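Local coordinates for ribonuclease-like 3 (Danio rerio, PDB 2VQ9), which cleaves RNA as a secreted member of the pancreatic ribonuclease family, promotes angiogenesis and kills bacteria independently of its nuclease activity, at residues 44-57 / 115-127. Residues are numbered along the deposited sequence; the frame is centred on the assembly and turned at random.
Sequences EQTCDRVMRQRRIT and RHPNCRYRGKESS. Unlike the reference sequence in segment 44-57: Arg55 (reference Gly).
Tyr121 turns one ring face to Met51 of helix 47-53, whose CG sits 4.0 Å from the ring centroid in a CH-pi contact. Bends at chi2 (-64°) and chi3 (-75°) fold the methionine across the ring at about a right angle, bringing CE against CZ and holding SD above the same face in a longer Met-aromatic contact. One helical turn earlier, Asp48 OD1 accepts a bent hydrogen bond from Tyr121 N (2.7 Å) on its syn side, and OD2 reaches Tyr121 O through a water. At the far end, Glu44 extends alongside Gly123 to receive Glu125 N on the anti lone pair of OE2, a nearly straight bond (169°). Before Cys119, in the loop that leads into the strand, His116 NE2 donates in its ring plane to Ile56 O (2.7 Å), approaching from above the carbonyl plane, just past the Schellman motif at Arg55. Cys119 SG and Arg55 CA lie on opposite faces of the imidazole, each offset toward the rim. Disulfides Cys47-Cys108 and Cys119-Cys65 tie these elements into the ribonuclease A fold, while Tyr121 OH hydrogen-bonds the carbonyl of substrate-binding Lys66. Carboxylates thus grip two strand amides, and NE2's donor role fixes the imidazole's rotation.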
loop_
_atom_site.group_PDB
_atom_site.type_symbol
_atom_site.label_atom_id
_atom_site.label_comp_id
_atom_site.label_asym_id
_atom_site.label_seq_id
_atom_site.Cartn_x
_atom_site.Cartn_y
_atom_site.Cartn_z
ATOM N N GLU A 44 4.863 -12.233 -4.701
ATOM C CA GLU A 44 4.528 -11.965 -6.111
ATOM C C GLU A 44 3.388 -12.824 -6.661
ATOM O O GLU A 44 2.631 -12.361 -7.509
ATOM C CB GLU A 44 5.764 -12.127 -6.994
ATOM C CG GLU A 44 6.831 -11.053 -6.763
ATOM C CD GLU A 44 7.946 -11.154 -7.769
ATOM O OE1 GLU A 44 8.093 -12.238 -8.386
ATOM O OE2 GLU A 44 8.653 -10.164 -7.950
ATOM N N GLN A 45 3.256 -14.056 -6.156
ATOM C CA GLN A 45 2.272 -15.020 -6.650
ATOM C C GLN A 45 0.934 -15.015 -5.878
ATOM O O GLN A 45 0.000 -15.783 -6.208
ATOM C CB GLN A 45 2.883 -16.436 -6.651
ATOM C CG GLN A 45 4.133 -16.599 -7.533
ATOM C CD GLN A 45 5.449 -16.174 -6.847
ATOM O OE1 GLN A 45 5.485 -15.854 -5.643
ATOM N NE2 GLN A 45 6.542 -16.168 -7.622
ATOM N N THR A 46 0.820 -14.160 -4.864
ATOM C CA THR A 46 -0.410 -14.169 -4.064
ATOM C C THR A 46 -1.220 -12.865 -4.051
ATOM O O THR A 46 -2.070 -12.628 -3.153
ATOM C CB THR A 46 -0.158 -14.722 -2.655
ATOM O OG1 THR A 46 0.960 -14.049 -2.079
ATOM C CG2 THR A 46 0.189 -16.223 -2.763
ATOM N N CYS A 47 -0.976 -12.015 -5.044
ATOM C CA CYS A 47 -1.853 -10.855 -5.213
ATOM C C CYS A 47 -3.331 -11.220 -5.257
ATOM O O CYS A 47 -4.135 -10.525 -4.677
ATOM C CB CYS A 47 -1.516 -10.101 -6.516
ATOM S SG CYS A 47 0.067 -9.231 -6.482
ATOM N N ASP A 48 -3.704 -12.269 -6.015
ATOM C CA ASP A 48 -5.124 -12.485 -6.339
ATOM C C ASP A 48 -5.947 -12.775 -5.091
ATOM O O ASP A 48 -7.003 -12.171 -4.893
ATOM C CB ASP A 48 -5.291 -13.607 -7.362
ATOM C CG ASP A 48 -4.681 -13.278 -8.706
ATOM O OD1 ASP A 48 -4.197 -12.150 -8.915
ATOM O OD2 ASP A 48 -4.718 -14.150 -9.588
ATOM N N ARG A 49 -5.446 -13.660 -4.229
ATOM C CA ARG A 49 -6.176 -14.017 -3.005
ATOM C C ARG A 49 -6.435 -12.820 -2.129
ATOM O O ARG A 49 -7.569 -12.581 -1.736
ATOM C CB ARG A 49 -5.458 -15.100 -2.186
ATOM C CG ARG A 49 -6.348 -15.587 -0.984
ATOM C CD ARG A 49 -5.612 -16.564 -0.072
ATOM N NE ARG A 49 -4.664 -15.887 0.818
ATOM C CZ ARG A 49 -3.347 -15.820 0.611
ATOM N NH2 ARG A 49 -2.792 -16.399 -0.451
ATOM N N VAL A 50 -5.389 -12.043 -1.860
ATOM C CA VAL A 50 -5.510 -10.912 -0.931
ATOM C C VAL A 50 -6.334 -9.761 -1.518
ATOM O O VAL A 50 -7.175 -9.168 -0.828
ATOM C CB VAL A 50 -4.123 -10.422 -0.438
ATOM C CG1 VAL A 50 -4.267 -9.268 0.549
ATOM C CG2 VAL A 50 -3.386 -11.580 0.191
ATOM N N MET A 51 -6.124 -9.448 -2.799
ATOM C CA MET A 51 -6.954 -8.414 -3.439
ATOM C C MET A 51 -8.451 -8.757 -3.370
ATOM O O MET A 51 -9.285 -7.885 -3.147
ATOM C CB MET A 51 -6.505 -8.221 -4.896
ATOM C CG MET A 51 -5.127 -7.524 -5.048
ATOM S SD MET A 51 -5.036 -5.805 -4.444
ATOM C CE MET A 51 -5.919 -4.938 -5.750
ATOM N N ARG A 52 -8.780 -10.034 -3.540
ATOM C CA ARG A 52 -10.167 -10.499 -3.483
ATOM C C ARG A 52 -10.721 -10.516 -2.067
ATOM O O ARG A 52 -11.809 -9.985 -1.786
ATOM C CB ARG A 52 -10.266 -11.908 -4.089
ATOM C CG ARG A 52 -11.716 -12.472 -4.090
ATOM C CD ARG A 52 -11.708 -13.874 -4.674
ATOM N NE ARG A 52 -10.705 -14.684 -3.994
ATOM C CZ ARG A 52 -10.801 -15.166 -2.744
ATOM N NH1 ARG A 52 -11.884 -14.956 -1.976
ATOM N NH2 ARG A 52 -9.782 -15.865 -2.256
ATOM N N GLN A 53 -9.954 -11.123 -1.173
ATOM C CA GLN A 53 -10.396 -11.304 0.210
ATOM C C GLN A 53 -10.590 -9.961 0.917
ATOM O O GLN A 53 -11.615 -9.740 1.615
ATOM C CB GLN A 53 -9.373 -12.175 0.935
ATOM C CG GLN A 53 -9.900 -12.904 2.141
ATOM C CD GLN A 53 -9.059 -14.132 2.443
ATOM O OE1 GLN A 53 -9.472 -15.272 2.189
ATOM N NE2 GLN A 53 -7.857 -13.904 2.911
ATOM N N ARG A 54 -9.656 -9.025 0.687
ATOM C CA ARG A 54 -9.784 -7.673 1.246
ATOM C C ARG A 54 -10.720 -6.792 0.467
ATOM O O ARG A 54 -11.009 -5.674 0.887
ATOM C CB ARG A 54 -8.417 -6.987 1.396
ATOM C CG ARG A 54 -7.469 -7.743 2.318
ATOM C CD ARG A 54 -6.177 -6.963 2.510
ATOM N NE ARG A 54 -5.294 -7.609 3.484
ATOM C CZ ARG A 54 -4.252 -7.000 4.036
ATOM N NH1 ARG A 54 -3.957 -5.748 3.666
ATOM N NH2 ARG A 54 -3.492 -7.635 4.942
ATOM N N ARG A 55 -11.219 -7.307 -0.650
ATOM C CA ARG A 55 -12.137 -6.576 -1.543
ATOM C C ARG A 55 -11.603 -5.190 -1.937
ATOM O O ARG A 55 -12.263 -4.145 -1.759
ATOM C CB ARG A 55 -13.565 -6.515 -0.957
ATOM C CG ARG A 55 -14.666 -6.395 -2.019
ATOM C CD ARG A 55 -16.059 -6.330 -1.384
ATOM N NE ARG A 55 -17.148 -6.138 -2.378
ATOM C CZ ARG A 55 -17.568 -4.952 -2.803
ATOM N NH1 ARG A 55 -16.982 -3.854 -2.353
ATOM N NH2 ARG A 55 -18.572 -4.849 -3.688
ATOM N N ILE A 56 -10.381 -5.177 -2.438
ATOM C CA ILE A 56 -9.740 -3.914 -2.813
ATOM C C ILE A 56 -10.243 -3.527 -4.191
ATOM O O ILE A 56 -10.144 -4.307 -5.128
ATOM C CB ILE A 56 -8.199 -4.036 -2.754
ATOM C CG1 ILE A 56 -7.788 -4.230 -1.274
ATOM C CG2 ILE A 56 -7.544 -2.785 -3.370
ATOM C CD1 ILE A 56 -6.374 -4.886 -1.056
ATOM N N THR A 57 -10.811 -2.324 -4.294
ATOM C CA THR A 57 -11.555 -1.911 -5.476
ATOM C C THR A 57 -11.053 -0.609 -6.082
ATOM O O THR A 57 -10.368 0.178 -5.417
ATOM C CB THR A 57 -13.076 -1.730 -5.161
ATOM O OG1 THR A 57 -13.231 -0.803 -4.075
ATOM C CG2 THR A 57 -13.719 -3.058 -4.804
ATOM N N ARG A 115 -14.384 -7.173 -12.513
ATOM C CA ARG A 115 -15.005 -7.099 -11.186
ATOM C C ARG A 115 -14.603 -8.296 -10.325
ATOM O O ARG A 115 -14.320 -9.386 -10.854
ATOM C CB ARG A 115 -16.540 -7.000 -11.313
ATOM C CG ARG A 115 -17.063 -5.659 -11.855
ATOM C CD ARG A 115 -18.588 -5.672 -12.114
ATOM N NE ARG A 115 -19.001 -4.437 -12.786
ATOM C CZ ARG A 115 -19.225 -4.349 -14.096
ATOM N NH1 ARG A 115 -19.137 -5.431 -14.864
ATOM N NH2 ARG A 115 -19.579 -3.190 -14.638
ATOM N N HIS A 116 -14.582 -8.117 -8.999
ATOM C CA HIS A 116 -14.386 -9.282 -8.125
ATOM C C HIS A 116 -15.543 -10.248 -8.393
ATOM O O HIS A 116 -16.656 -9.810 -8.666
ATOM C CB HIS A 116 -14.353 -8.857 -6.648
ATOM C CG HIS A 116 -13.175 -8.001 -6.306
ATOM N ND1 HIS A 116 -11.906 -8.511 -6.177
ATOM C CD2 HIS A 116 -13.070 -6.669 -6.089
ATOM C CE1 HIS A 116 -11.065 -7.530 -5.886
ATOM N NE2 HIS A 116 -11.747 -6.402 -5.844
ATOM N N PRO A 117 -15.302 -11.564 -8.312
ATOM C CA PRO A 117 -14.103 -12.267 -7.867
ATOM C C PRO A 117 -13.161 -12.639 -9.006
ATOM O O PRO A 117 -12.389 -13.594 -8.884
ATOM C CB PRO A 117 -14.678 -13.520 -7.188
ATOM C CG PRO A 117 -15.952 -13.808 -7.992
ATOM C CD PRO A 117 -16.428 -12.497 -8.569
ATOM N N ASN A 118 -13.205 -11.878 -10.100
ATOM C CA ASN A 118 -12.424 -12.231 -11.290
ATOM C C ASN A 118 -11.143 -11.440 -11.498
ATOM O O ASN A 118 -10.551 -11.513 -12.586
ATOM C CB ASN A 118 -13.306 -12.135 -12.545
ATOM C CG ASN A 118 -14.633 -12.816 -12.356
ATOM O OD1 ASN A 118 -14.694 -13.993 -11.925
ATOM N ND2 ASN A 118 -15.707 -12.094 -12.637
ATOM N N CYS A 119 -10.710 -10.693 -10.477
ATOM C CA CYS A 119 -9.501 -9.862 -10.599
ATOM C C CYS A 119 -8.242 -10.739 -10.547
ATOM O O CYS A 119 -8.026 -11.490 -9.579
ATOM C CB CYS A 119 -9.454 -8.755 -9.518
ATOM S SG CYS A 119 -10.979 -7.855 -9.339
ATOM N N ARG A 120 -7.442 -10.676 -11.620
ATOM C CA ARG A 120 -6.192 -11.426 -11.714
ATOM C C ARG A 120 -5.027 -10.470 -11.933
ATOM O O ARG A 120 -5.116 -9.538 -12.759
ATOM C CB ARG A 120 -6.235 -12.502 -12.833
ATOM C CG ARG A 120 -7.397 -13.490 -12.679
ATOM C CD ARG A 120 -7.380 -14.488 -13.812
ATOM N NE ARG A 120 -7.985 -15.791 -13.467
ATOM C CZ ARG A 120 -9.285 -16.093 -13.537
ATOM N NH1 ARG A 120 -10.183 -15.195 -13.929
ATOM N NH2 ARG A 120 -9.685 -17.330 -13.208
ATOM N N TYR A 121 -3.948 -10.698 -11.177
ATOM C CA TYR A 121 -2.838 -9.741 -11.074
ATOM C C TYR A 121 -1.509 -10.404 -11.372
ATOM O O TYR A 121 -1.341 -11.613 -11.145
ATOM C CB TYR A 121 -2.764 -9.126 -9.639
ATOM C CG TYR A 121 -3.927 -8.245 -9.345
ATOM C CD1 TYR A 121 -3.866 -6.871 -9.615
ATOM C CD2 TYR A 121 -5.117 -8.780 -8.813
ATOM C CE1 TYR A 121 -4.961 -6.055 -9.362
ATOM C CE2 TYR A 121 -6.232 -7.985 -8.582
ATOM C CZ TYR A 121 -6.149 -6.622 -8.887
ATOM O OH TYR A 121 -7.200 -5.829 -8.673
ATOM N N ARG A 122 -0.550 -9.628 -11.863
ATOM C CA ARG A 122 0.830 -10.081 -11.716
ATOM C C ARG A 122 1.480 -9.298 -10.605
ATOM O O ARG A 122 1.275 -8.079 -10.497
ATOM C CB ARG A 122 1.631 -9.964 -13.015
ATOM C CG ARG A 122 1.659 -8.644 -13.685
ATOM C CD ARG A 122 2.577 -8.721 -14.959
ATOM N NE ARG A 122 2.408 -9.944 -15.767
ATOM C CZ ARG A 122 1.587 -10.105 -16.814
ATOM N NH1 ARG A 122 0.784 -9.133 -17.224
ATOM N NH2 ARG A 122 1.558 -11.283 -17.449
ATOM N N GLY A 123 2.303 -9.972 -9.822
ATOM C CA GLY A 123 3.030 -9.295 -8.748
ATOM C C GLY A 123 4.509 -9.093 -9.012
ATOM O O GLY A 123 5.186 -9.939 -9.645
ATOM N N LYS A 124 5.021 -7.970 -8.533
ATOM C CA LYS A 124 6.434 -7.664 -8.717
ATOM C C LYS A 124 7.017 -7.083 -7.434
ATOM O O LYS A 124 6.574 -6.037 -6.943
ATOM C CB LYS A 124 6.634 -6.664 -9.873
ATOM C CG LYS A 124 8.143 -6.392 -10.097
ATOM C CD LYS A 124 8.470 -6.108 -11.547
ATOM C CE LYS A 124 8.075 -4.710 -11.958
ATOM N NZ LYS A 124 8.666 -4.395 -13.289
ATOM N N GLU A 125 8.040 -7.754 -6.913
ATOM C CA GLU A 125 8.724 -7.311 -5.706
ATOM C C GLU A 125 9.799 -6.297 -6.049
ATOM O O GLU A 125 10.462 -6.414 -7.083
ATOM C CB GLU A 125 9.345 -8.548 -5.065
ATOM C CG GLU A 125 10.230 -8.379 -3.872
ATOM C CD GLU A 125 11.152 -9.594 -3.763
ATOM O OE1 GLU A 125 12.154 -9.700 -4.533
ATOM O OE2 GLU A 125 10.812 -10.483 -2.966
ATOM N N SER A 126 9.955 -5.288 -5.187
ATOM C CA SER A 126 11.116 -4.389 -5.238
ATOM C C SER A 126 11.433 -3.919 -3.819
ATOM O O SER A 126 10.606 -4.057 -2.915
ATOM C CB SER A 126 10.838 -3.179 -6.133
ATOM O OG SER A 126 9.686 -2.497 -5.688
ATOM N N SER A 127 12.631 -3.361 -3.633
ATOM C CA SER A 127 13.044 -2.845 -2.319
ATOM C C SER A 127 13.121 -1.344 -2.434
ATOM O O SER A 127 13.858 -0.811 -3.295
ATOM C CB SER A 127 14.395 -3.426 -1.866
ATOM O OG SER A 127 14.771 -2.861 -0.605
HETATM O O HOH W 1 2.637 -12.648 -10.667
HETATM O O HOH W 2 -8.311 -10.858 -6.922
HETATM O O HOH W 3 -3.073 -13.958 -11.573
#